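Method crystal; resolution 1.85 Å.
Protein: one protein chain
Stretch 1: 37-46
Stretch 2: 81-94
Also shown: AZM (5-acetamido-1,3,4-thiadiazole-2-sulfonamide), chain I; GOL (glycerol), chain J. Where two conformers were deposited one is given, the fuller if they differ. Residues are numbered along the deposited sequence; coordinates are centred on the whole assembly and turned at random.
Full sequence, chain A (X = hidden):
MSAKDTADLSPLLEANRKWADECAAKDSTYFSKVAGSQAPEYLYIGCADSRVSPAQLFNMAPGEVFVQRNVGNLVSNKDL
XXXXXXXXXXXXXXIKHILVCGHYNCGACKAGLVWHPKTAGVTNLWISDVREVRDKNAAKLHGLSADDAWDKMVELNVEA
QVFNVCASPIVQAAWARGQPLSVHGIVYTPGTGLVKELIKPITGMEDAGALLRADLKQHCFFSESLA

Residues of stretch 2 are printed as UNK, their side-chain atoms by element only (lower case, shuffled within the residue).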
# COMPACT_ATOMS: atom_id res chain seq x y z
N SER A 37 29.56 -7.47 3.93
CA SER A 37 28.62 -7.34 5.06
C SER A 37 28.43 -5.86 5.39
O SER A 37 29.16 -4.97 4.86
CB SER A 37 29.14 -8.01 6.38
OG SER A 37 30.38 -7.36 6.62
N GLN A 38 27.42 -5.56 6.21
CA GLN A 38 27.29 -4.16 6.73
C GLN A 38 26.91 -4.28 8.18
O GLN A 38 26.18 -5.20 8.60
CB GLN A 38 26.16 -3.31 5.98
CG GLN A 38 24.76 -3.99 6.19
CD GLN A 38 23.61 -3.24 5.32
OE1 GLN A 38 23.58 -1.98 5.29
NE2 GLN A 38 22.72 -4.00 4.74
N ALA A 39 27.31 -3.27 8.93
CA ALA A 39 26.93 -3.20 10.34
C ALA A 39 26.76 -1.74 10.78
O ALA A 39 27.48 -1.19 11.67
CB ALA A 39 28.01 -4.00 11.25
N PRO A 40 25.74 -1.03 10.19
CA PRO A 40 25.47 0.36 10.51
C PRO A 40 24.88 0.42 11.89
O PRO A 40 24.13 -0.48 12.29
CB PRO A 40 24.36 0.73 9.42
CG PRO A 40 23.64 -0.55 9.24
CD PRO A 40 24.89 -1.49 9.06
N GLU A 41 25.18 1.52 12.60
CA GLU A 41 24.52 1.74 13.85
C GLU A 41 23.25 2.60 13.74
O GLU A 41 22.54 2.70 14.71
CB GLU A 41 25.48 2.41 14.85
CG GLU A 41 26.55 1.37 15.27
CD GLU A 41 27.44 1.91 16.35
OE1 GLU A 41 27.71 1.11 17.30
OE2 GLU A 41 27.83 3.11 16.23
N TYR A 42 23.03 3.21 12.57
CA TYR A 42 21.95 4.22 12.42
C TYR A 42 20.99 3.75 11.27
O TYR A 42 21.46 3.20 10.28
CB TYR A 42 22.53 5.53 11.95
CG TYR A 42 23.32 6.25 13.04
CD1 TYR A 42 22.67 7.08 13.97
CD2 TYR A 42 24.71 6.05 13.15
CE1 TYR A 42 23.35 7.73 14.99
CE2 TYR A 42 25.45 6.71 14.16
CZ TYR A 42 24.75 7.52 15.08
OH TYR A 42 25.45 8.13 16.05
N LEU A 43 19.70 3.92 11.51
CA LEU A 43 18.72 4.07 10.35
C LEU A 43 18.39 5.56 10.27
O LEU A 43 18.10 6.14 11.29
CB LEU A 43 17.49 3.31 10.74
CG LEU A 43 16.20 3.62 9.82
CD1 LEU A 43 16.50 3.18 8.43
CD2 LEU A 43 15.04 2.84 10.36
N TYR A 44 18.31 6.13 9.05
CA TYR A 44 17.88 7.50 8.91
C TYR A 44 16.61 7.38 8.01
O TYR A 44 16.63 6.65 7.02
CB TYR A 44 18.93 8.27 8.21
CG TYR A 44 18.57 9.63 7.61
CD1 TYR A 44 18.86 10.81 8.28
CD2 TYR A 44 17.96 9.73 6.32
CE1 TYR A 44 18.59 12.07 7.70
CE2 TYR A 44 17.70 10.93 5.77
CZ TYR A 44 18.00 12.11 6.44
OH TYR A 44 17.67 13.30 5.84
N ILE A 45 15.58 8.09 8.42
CA ILE A 45 14.31 8.24 7.62
C ILE A 45 14.23 9.75 7.38
O ILE A 45 14.15 10.55 8.39
CB ILE A 45 13.16 7.85 8.45
CG1 ILE A 45 13.24 6.33 8.84
CG2 ILE A 45 11.79 8.10 7.64
CD1 ILE A 45 12.29 5.91 9.94
N GLY A 46 14.29 10.13 6.11
CA GLY A 46 14.32 11.55 5.77
C GLY A 46 13.59 11.78 4.47
O GLY A 46 13.02 10.85 3.90
N UNK A 81 7.03 -0.17 2.37
CA UNK A 81 8.31 0.32 1.98
C UNK A 81 9.10 0.85 3.21
O UNK A 81 10.21 0.37 3.57
c UNK A 81 8.07 1.49 0.92
n UNK A 81 9.23 2.45 -1.01
c UNK A 81 9.33 2.05 0.32
o UNK A 81 10.33 2.32 1.02
N UNK A 82 8.57 1.90 3.85
CA UNK A 82 9.26 2.36 5.08
C UNK A 82 9.30 1.26 6.19
O UNK A 82 10.39 1.07 6.87
s UNK A 82 9.36 4.33 7.09
c UNK A 82 8.47 3.54 5.67
N UNK A 83 8.23 0.52 6.34
CA UNK A 83 8.20 -0.52 7.44
C UNK A 83 9.25 -1.63 7.22
O UNK A 83 9.85 -2.12 8.25
c UNK A 83 6.82 -1.10 7.60
s UNK A 83 6.28 0.19 9.98
c UNK A 83 6.74 1.91 9.95
c UNK A 83 5.81 -0.07 8.23
N UNK A 84 9.56 -2.00 5.97
CA UNK A 84 10.64 -3.00 5.66
C UNK A 84 12.03 -2.49 6.03
O UNK A 84 12.85 -3.21 6.59
o UNK A 84 9.53 -4.22 4.11
c UNK A 84 10.61 -3.36 4.15
N UNK A 85 12.30 -1.22 5.81
CA UNK A 85 13.55 -0.62 6.21
C UNK A 85 13.64 -0.61 7.74
O UNK A 85 14.75 -0.93 8.30
c UNK A 85 13.62 0.86 5.80
s UNK A 85 13.88 1.08 4.00
N UNK A 86 12.54 -0.27 8.39
CA UNK A 86 12.50 -0.31 9.87
C UNK A 86 12.71 -1.76 10.37
O UNK A 86 13.53 -2.00 11.30
c UNK A 86 11.15 0.22 10.39
c UNK A 86 10.91 0.67 11.82
c UNK A 86 9.50 1.31 11.86
c UNK A 86 12.05 1.64 12.36
N UNK A 87 11.96 -2.70 9.84
CA UNK A 87 12.01 -4.09 10.36
C UNK A 87 13.41 -4.71 10.10
O UNK A 87 14.05 -5.26 11.05
o UNK A 87 8.86 -7.57 10.01
o UNK A 87 10.33 -7.78 8.43
c UNK A 87 11.00 -4.98 9.64
c UNK A 87 9.96 -7.28 9.49
c UNK A 87 11.00 -6.40 10.19
N UNK A 88 13.95 -4.56 8.90
CA UNK A 88 15.27 -5.15 8.59
C UNK A 88 16.40 -4.59 9.51
O UNK A 88 17.23 -5.37 10.05
c UNK A 88 16.98 -5.73 6.87
o UNK A 88 20.67 -7.69 6.40
c UNK A 88 15.64 -5.05 7.10
c UNK A 88 18.10 -5.00 6.58
c UNK A 88 19.35 -5.65 6.38
c UNK A 88 17.07 -7.12 7.03
c UNK A 88 19.42 -7.09 6.58
c UNK A 88 18.32 -7.80 6.87
N UNK A 89 16.41 -3.26 9.69
CA UNK A 89 17.44 -2.60 10.46
C UNK A 89 17.30 -2.93 11.94
O UNK A 89 18.35 -3.19 12.57
c UNK A 89 17.93 -0.69 8.86
c UNK A 89 17.50 -1.05 10.33
o UNK A 89 16.21 -0.54 10.65
N UNK A 90 16.09 -2.94 12.48
CA UNK A 90 15.92 -3.11 13.92
C UNK A 90 16.13 -4.61 14.26
O UNK A 90 16.82 -4.96 15.26
c UNK A 90 14.40 -1.05 14.31
c UNK A 90 14.55 -2.63 14.42
c UNK A 90 14.27 -3.05 15.84
N UNK A 91 15.52 -5.48 13.48
CA UNK A 91 15.47 -6.90 13.85
C UNK A 91 16.71 -7.67 13.41
O UNK A 91 17.15 -8.65 14.13
o UNK A 91 11.90 -7.62 13.53
o UNK A 91 12.95 -6.30 14.88
c UNK A 91 14.25 -7.57 13.29
c UNK A 91 12.96 -7.10 13.93
N UNK A 92 17.31 -7.33 12.27
CA UNK A 92 18.40 -8.11 11.75
C UNK A 92 19.71 -7.41 11.89
O UNK A 92 20.70 -7.98 12.38
c UNK A 92 18.17 -8.44 10.30
c UNK A 92 17.05 -9.39 10.08
n UNK A 92 17.26 -10.75 9.94
c UNK A 92 16.10 -11.34 9.69
n UNK A 92 15.16 -10.42 9.68
c UNK A 92 15.73 -9.19 9.90
N UNK A 93 19.76 -6.15 11.53
CA UNK A 93 21.03 -5.47 11.72
C UNK A 93 21.32 -5.03 13.19
O UNK A 93 22.47 -4.66 13.47
c UNK A 93 21.12 -4.27 10.81
c UNK A 93 22.26 -5.69 8.94
c UNK A 93 21.12 -4.62 9.31
c UNK A 93 21.39 -3.34 8.52
N UNK A 94 20.25 -4.93 13.99
CA UNK A 94 20.26 -4.42 15.37
C UNK A 94 20.92 -3.07 15.43
O UNK A 94 21.88 -2.82 16.21
c UNK A 94 20.88 -9.38 16.46
c UNK A 94 20.90 -5.47 16.35
c UNK A 94 21.28 -7.92 16.80
c UNK A 94 20.30 -6.84 16.20
n UNK A 94 19.79 -9.80 17.41
C1 AZM I . 19.29 -5.94 2.67
C2 AZM I . 18.27 -7.92 3.61
C3 AZM I . 16.21 -9.07 3.80
C4 AZM I . 15.37 -10.14 4.42
N1 AZM I . 20.88 -4.68 0.88
N2 AZM I . 19.59 -7.99 3.65
N3 AZM I . 20.26 -6.78 3.13
N4 AZM I . 17.54 -9.02 4.00
O1 AZM I . 20.37 -3.70 3.09
O2 AZM I . 18.42 -4.09 1.52
O3 AZM I . 15.65 -8.24 3.08
S1 AZM I . 19.81 -4.44 2.00
S2 AZM I . 17.69 -6.50 2.90
C1 GOL J . 24.45 -8.91 2.51
O1 GOL J . 25.88 -8.90 2.81
C2 GOL J . 23.84 -7.65 3.15
O2 GOL J . 22.88 -6.88 2.38
C3 GOL J . 23.26 -7.98 4.53
O3 GOL J . 22.96 -6.74 5.12
O HOH W 1 24.54 -3.17 12.32

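Position 81 carries two carbons, the second bearing one oxygen and one nitrogen, and lies out of reach of stretch 1: Asn81, whose amide is satisfied elsewhere in the structure. Position 82 has one carbon then a sulfur, so it is Cys82; its SG sits 4.4 Å from Ile45 CD1, a loose apolar contact. Position 83, an unbranched run of two carbons, sulfur and carbon, is Met83, and position 84, one carbon and one oxygen, is Ser84; neither reaches the strand. Position 85 is again one carbon and a sulfur, Cys85. Its CB points toward stretch 1, yet its closest atom there is the backbone O, 4.3 Å from Leu43 CD2.

Position 86 has four carbons forked at the second, which fits Leu86. Its CB leaves sideways, but the end of the chain comes nearer, placing CD1 3.8 Å from Leu43 CD2. Position 87, three carbons ending in two oxygens, is Glu87, out of reach and bonded elsewhere. Position 88 shows one carbon and a six-carbon ring bearing an oxygen: Tyr88. Gln38 NE2 lies at the ring edge, 4.1 Å from CE2, while AZM C2 lies over one face. Position 89 has one carbon carrying an oxygen and a carbon, Thr89; its OG1 is 3.6 Å from Leu43 CD2 and turns back to its own helix, 2.8 Å from Cys85 O.

Position 90, three carbons forked at the first, is Val90; position 91, two carbons with two oxygens, is Asp91; position 92, a five-membered ring with two nitrogens, is His92. None contacts the strand side. Position 93 is a four-carbon fork, Leu93, with CD1 3.7 Å from Pro40 CG and 3.9 Å from Gln38 CD. Position 94, four carbons in a row ending in nitrogen, is Lys94, whose CA-to-CB bond points away from stretch 1 and whose phi is positive.

The rule here is packing without direct hydrogen bonds. Helix and strand run nearly antiparallel, at 168°, and alternate strand residues Leu43 and Ile45 face the helix. A small threonine opposite Leu43 accompanies a close CA approach, 6.8 Å between Leu43 CA and Thr89 CA. One water links the two backbones, donating to Pro40 O (2.7 Å) and to Leu93 O (2.8 Å). A glycerol, probably from the crystallisation liquor, also bridges: Gln38 NE2 donates to GOL O3 at 2.8 Å, and Tyr88 OH hydrogen-bonds that same O3 at 2.8 Å.

Stretch 2 81-94: NCMSCLEYTVDHLK
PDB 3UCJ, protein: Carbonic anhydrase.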